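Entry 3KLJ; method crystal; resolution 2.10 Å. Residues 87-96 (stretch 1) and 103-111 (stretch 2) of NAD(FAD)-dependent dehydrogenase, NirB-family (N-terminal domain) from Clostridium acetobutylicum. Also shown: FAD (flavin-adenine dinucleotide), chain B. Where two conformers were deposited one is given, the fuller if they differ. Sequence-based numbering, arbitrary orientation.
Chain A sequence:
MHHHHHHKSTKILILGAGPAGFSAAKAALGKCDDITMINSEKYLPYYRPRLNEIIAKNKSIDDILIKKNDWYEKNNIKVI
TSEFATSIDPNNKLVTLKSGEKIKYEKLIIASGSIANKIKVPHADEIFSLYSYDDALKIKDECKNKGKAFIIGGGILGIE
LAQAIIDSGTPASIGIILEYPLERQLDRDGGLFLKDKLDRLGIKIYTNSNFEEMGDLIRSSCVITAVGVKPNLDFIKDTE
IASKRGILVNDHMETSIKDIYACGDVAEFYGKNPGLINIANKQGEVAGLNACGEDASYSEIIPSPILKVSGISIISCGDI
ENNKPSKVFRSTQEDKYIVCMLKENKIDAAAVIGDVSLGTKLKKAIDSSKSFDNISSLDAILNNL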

# COMPACT_ATOMS: atom_id res chain seq x y z
N SER A 87 17.58 9.84 13.58
CA SER A 87 18.21 8.99 14.59
C SER A 87 17.28 8.70 15.75
O SER A 87 16.43 9.52 16.09
N ILE A 88 17.45 7.52 16.36
CA ILE A 88 16.79 7.17 17.61
C ILE A 88 17.85 6.70 18.61
O ILE A 88 18.69 5.86 18.29
N ASP A 89 17.80 7.27 19.82
CA ASP A 89 18.62 6.84 20.95
C ASP A 89 17.71 6.24 22.03
O ASP A 89 17.26 6.95 22.94
N PRO A 90 17.41 4.93 21.94
CA PRO A 90 16.45 4.27 22.82
C PRO A 90 16.74 4.31 24.31
O PRO A 90 15.78 4.32 25.09
N ASN A 91 18.01 4.31 24.72
CA ASN A 91 18.37 4.29 26.13
C ASN A 91 18.19 5.65 26.81
O ASN A 91 17.89 5.73 28.00
N ASN A 92 18.38 6.71 26.04
CA ASN A 92 18.16 8.08 26.52
C ASN A 92 16.79 8.61 26.11
O ASN A 92 16.39 9.72 26.49
N LYS A 93 16.07 7.80 25.34
CA LYS A 93 14.74 8.13 24.84
C LYS A 93 14.74 9.47 24.11
O LYS A 93 13.94 10.36 24.40
N LEU A 94 15.66 9.60 23.15
CA LEU A 94 15.81 10.83 22.38
C LEU A 94 15.75 10.51 20.89
O LEU A 94 16.41 9.58 20.42
N VAL A 95 14.95 11.29 20.16
CA VAL A 95 14.89 11.19 18.72
C VAL A 95 15.58 12.42 18.12
O VAL A 95 15.30 13.55 18.52
N THR A 96 16.50 12.19 17.19
CA THR A 96 17.22 13.29 16.54
C THR A 96 16.62 13.57 15.18
O THR A 96 16.45 12.66 14.36
N ILE A 103 14.28 15.44 20.50
CA ILE A 103 13.04 15.35 21.26
C ILE A 103 13.04 14.14 22.19
O ILE A 103 13.28 13.01 21.75
N LYS A 104 12.79 14.39 23.47
CA LYS A 104 12.66 13.33 24.46
C LYS A 104 11.24 12.79 24.51
O LYS A 104 10.27 13.56 24.43
N TYR A 105 11.12 11.47 24.64
CA TYR A 105 9.82 10.81 24.73
C TYR A 105 9.77 9.89 25.94
O TYR A 105 10.81 9.51 26.46
N GLU A 106 8.57 9.51 26.36
CA GLU A 106 8.39 8.41 27.31
C GLU A 106 8.05 7.15 26.50
O GLU A 106 8.56 6.06 26.78
N LYS A 107 7.19 7.31 25.51
CA LYS A 107 6.90 6.26 24.53
C LYS A 107 7.03 6.76 23.10
O LYS A 107 6.63 7.89 22.79
N LEU A 108 7.59 5.91 22.24
CA LEU A 108 7.80 6.23 20.84
C LEU A 108 6.98 5.29 19.95
O LEU A 108 7.07 4.07 20.08
N ILE A 109 6.18 5.87 19.07
CA ILE A 109 5.44 5.08 18.10
C ILE A 109 5.98 5.38 16.71
O ILE A 109 5.87 6.52 16.24
N ILE A 110 6.59 4.38 16.07
CA ILE A 110 7.14 4.54 14.72
C ILE A 110 6.09 4.21 13.65
O ILE A 110 5.64 3.06 13.52
N ALA A 111 5.70 5.23 12.89
CA ALA A 111 4.65 5.12 11.90
C ALA A 111 5.10 5.80 10.59
O ALA A 111 4.38 6.61 10.01

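The most unusual feature of this contact is Lys93, a lysine at a tight turn that packs its aliphatic part on an aromatic ring while its ammonium caters to a backbone carbonyl. Its backbone has positive phi (54°), and its chain runs from an m chi1 through three t angles. Lys93 CB lies 3.8 Å from the centroid of the Tyr105 ring, 13° off the normal, a CH-pi contact over the face. Beyond the ring, Lys93 NZ donates a 2.8 Å hydrogen bond to Glu106 O and is also hydrogen-bonded elsewhere in the structure. A long chain, greasy in the middle and charged at its tip, serves both needs.

Tyr105 adopts p at chi1, and although its CA-to-CB bond points sideways, the ring end comes nearer to stretch 1. Its hydroxyl reaches the turn: Tyr105 OH lies 3.6 Å from Pro90 CA, and a water lies 2.6 Å from Tyr105 OH and 2.9 Å from Pro90 O, linking the two. The phenol thus combines a broad apolar surface with a polar tip.

The backbone frames this packing. Tyr105 N donates to Lys93 O (3.0 Å), while in an antiparallel pair Val95 N donates to Ile103 O and Ile103 N to Val95 O, each at 2.9 Å. Their side chains share one face of the sheet; Leu94 and Lys104 share the other, where Leu94 (m, t) brings CD2 to 3.7 Å from Lys104 CB. The end of Lys104 leads away, as suits an exposed lysine.

Branched aliphatic side chains fill the buried region. Val95, t at chi1, places CG2 3.9 Å from both Tyr105 CE2 and Leu108 CD1. Ile88 (m, t) points toward stretch 2, its CD1 3.9 Å from both Leu108 CD2 and Ile110 CD1. Leu108 (t, p) thereby packs against both Val95 and Ile88. Past this cluster, small Ala111 approaches the cofactor through its backbone, with Ala111 O 3.4 Å from FAD C5B.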

# COMPACT_ATOMS: atom_id res chain seq x y z
CB SER A 87 19.47 9.65 15.16
OG SER A 87 20.64 9.21 14.50
CB ILE A 88 15.71 6.06 17.46
CG1 ILE A 88 14.65 6.44 16.42
CG2 ILE A 88 15.02 5.80 18.80
CD1 ILE A 88 13.75 5.26 16.00
CB ASP A 89 19.44 8.03 21.46
CG ASP A 89 20.23 7.72 22.72
OD1 ASP A 89 20.80 8.67 23.28
OD2 ASP A 89 20.30 6.54 23.16
CB PRO A 90 16.49 2.82 22.33
CG PRO A 90 16.72 2.98 20.85
CD PRO A 90 17.78 4.06 20.80
CB ASN A 91 19.81 3.80 26.33
CG ASN A 91 20.00 2.36 25.87
OD1 ASN A 91 20.09 1.45 26.69
ND2 ASN A 91 20.06 2.16 24.57
CB ASN A 92 19.26 9.02 26.02
CG ASN A 92 20.59 8.78 26.71
OD1 ASN A 92 21.55 8.33 26.09
ND2 ASN A 92 20.65 9.08 28.00
CB LYS A 93 13.70 8.08 25.97
CG LYS A 93 13.47 6.68 26.53
CD LYS A 93 12.23 6.62 27.41
CE LYS A 93 11.78 5.18 27.61
NZ LYS A 93 10.55 5.12 28.45
CB LEU A 94 17.14 11.53 22.71
CG LEU A 94 17.45 12.03 24.13
CD1 LEU A 94 18.89 12.54 24.23
CD2 LEU A 94 16.49 13.12 24.57
CB VAL A 95 13.43 11.05 18.22
CG1 VAL A 95 13.33 11.24 16.71
CG2 VAL A 95 12.88 9.68 18.62
CB THR A 96 18.72 12.98 16.38
OG1 THR A 96 19.27 12.62 17.65
CG2 THR A 96 19.46 14.19 15.85
CB ILE A 103 11.79 15.33 20.33
CG1 ILE A 103 11.53 16.72 19.74
CG2 ILE A 103 10.54 14.84 21.08
CD1 ILE A 103 10.76 16.72 18.44
CB LYS A 104 13.12 13.81 25.85
CG LYS A 104 13.20 12.70 26.91
CD LYS A 104 14.37 12.90 27.88
CE LYS A 104 14.12 14.02 28.88
NZ LYS A 104 15.22 14.14 29.89
CB TYR A 105 9.55 10.00 23.45
CG TYR A 105 10.52 8.85 23.21
CD1 TYR A 105 10.33 7.62 23.84
CD2 TYR A 105 11.61 9.00 22.35
CE1 TYR A 105 11.20 6.56 23.63
CE2 TYR A 105 12.49 7.94 22.13
CZ TYR A 105 12.28 6.72 22.77
OH TYR A 105 13.13 5.67 22.58
CB GLU A 106 7.30 8.72 28.33
CG GLU A 106 7.48 10.04 29.09
CD GLU A 106 6.49 10.21 30.24
OE1 GLU A 106 5.70 9.27 30.49
OE2 GLU A 106 6.49 11.29 30.89
CB LYS A 107 5.51 5.67 24.76
CG LYS A 107 5.52 4.43 25.62
CD LYS A 107 4.99 4.68 26.99
CE LYS A 107 4.94 3.35 27.73
NZ LYS A 107 4.36 3.54 29.08
CB LEU A 108 9.30 6.13 20.48
CG LEU A 108 9.71 6.44 19.03
CD1 LEU A 108 9.43 7.90 18.66
CD2 LEU A 108 11.17 6.10 18.75
CB ILE A 109 3.93 5.38 18.16
CG1 ILE A 109 3.38 5.06 19.56
CG2 ILE A 109 3.18 4.64 17.05
CD1 ILE A 109 1.93 5.48 19.75
CB ILE A 110 8.41 3.68 14.50
CG1 ILE A 110 9.48 4.01 15.54
CG2 ILE A 110 8.96 3.87 13.08
CD1 ILE A 110 10.65 3.00 15.60
CB ALA A 111 3.35 5.73 12.44
PA FAD B . 2.24 6.61 5.25
O1A FAD B . 3.35 6.46 4.25
O2A FAD B . 0.90 6.88 4.61
O5B FAD B . 2.60 7.79 6.27
C5B FAD B . 3.87 7.85 6.89
C4B FAD B . 4.28 9.31 7.06
O4B FAD B . 5.50 9.38 7.79
C3B FAD B . 4.54 9.97 5.71
O3B FAD B . 3.81 11.19 5.64
C2B FAD B . 6.03 10.22 5.67
O2B FAD B . 6.36 11.44 5.03
C1B FAD B . 6.39 10.28 7.15
N9A FAD B . 7.80 9.93 7.43
C8A FAD B . 8.57 9.01 6.78
N7A FAD B . 9.80 9.00 7.36
C5A FAD B . 9.81 9.89 8.37
C6A FAD B . 10.81 10.28 9.27
N6A FAD B . 12.08 9.93 9.05
N1A FAD B . 10.52 11.25 10.21
C2A FAD B . 9.26 11.83 10.26
N3A FAD B . 8.29 11.45 9.36
C4A FAD B . 8.56 10.49 8.43
N1 FAD B . -3.90 0.94 0.42
C2 FAD B . -5.06 0.19 0.37
O2 FAD B . -5.33 -0.55 1.30
N3 FAD B . -5.92 0.29 -0.70
C4 FAD B . -5.62 1.13 -1.75
O4 FAD B . -6.41 1.18 -2.70
C4X FAD B . -4.44 1.88 -1.72
N5 FAD B . -4.12 2.75 -2.76
C5X FAD B . -2.96 3.49 -2.72
C6 FAD B . -2.64 4.36 -3.78
C7 FAD B . -1.46 5.12 -3.72
C7M FAD B . -1.12 6.05 -4.85
C8 FAD B . -0.61 5.01 -2.62
C8M FAD B . 0.66 5.81 -2.54
C9 FAD B . -0.93 4.15 -1.58
C9A FAD B . -2.11 3.39 -1.63
N10 FAD B . -2.43 2.53 -0.57
C10 FAD B . -3.59 1.79 -0.62
C1' FAD B . -1.50 2.40 0.59
C2' FAD B . -1.94 3.23 1.78
O2' FAD B . -1.85 4.60 1.42
C3' FAD B . -0.98 2.92 2.92
O3' FAD B . -1.17 1.58 3.33
C4' FAD B . -1.17 3.82 4.12
O4' FAD B . -1.04 5.19 3.75
C5' FAD B . -0.09 3.49 5.14
O5' FAD B . -0.17 4.46 6.16
P FAD B . 1.09 4.71 7.10
O1P FAD B . 0.72 5.76 8.13
O2P FAD B . 1.62 3.42 7.67
O3P FAD B . 2.26 5.25 6.11
O HOH W 1 13.16 3.64 24.18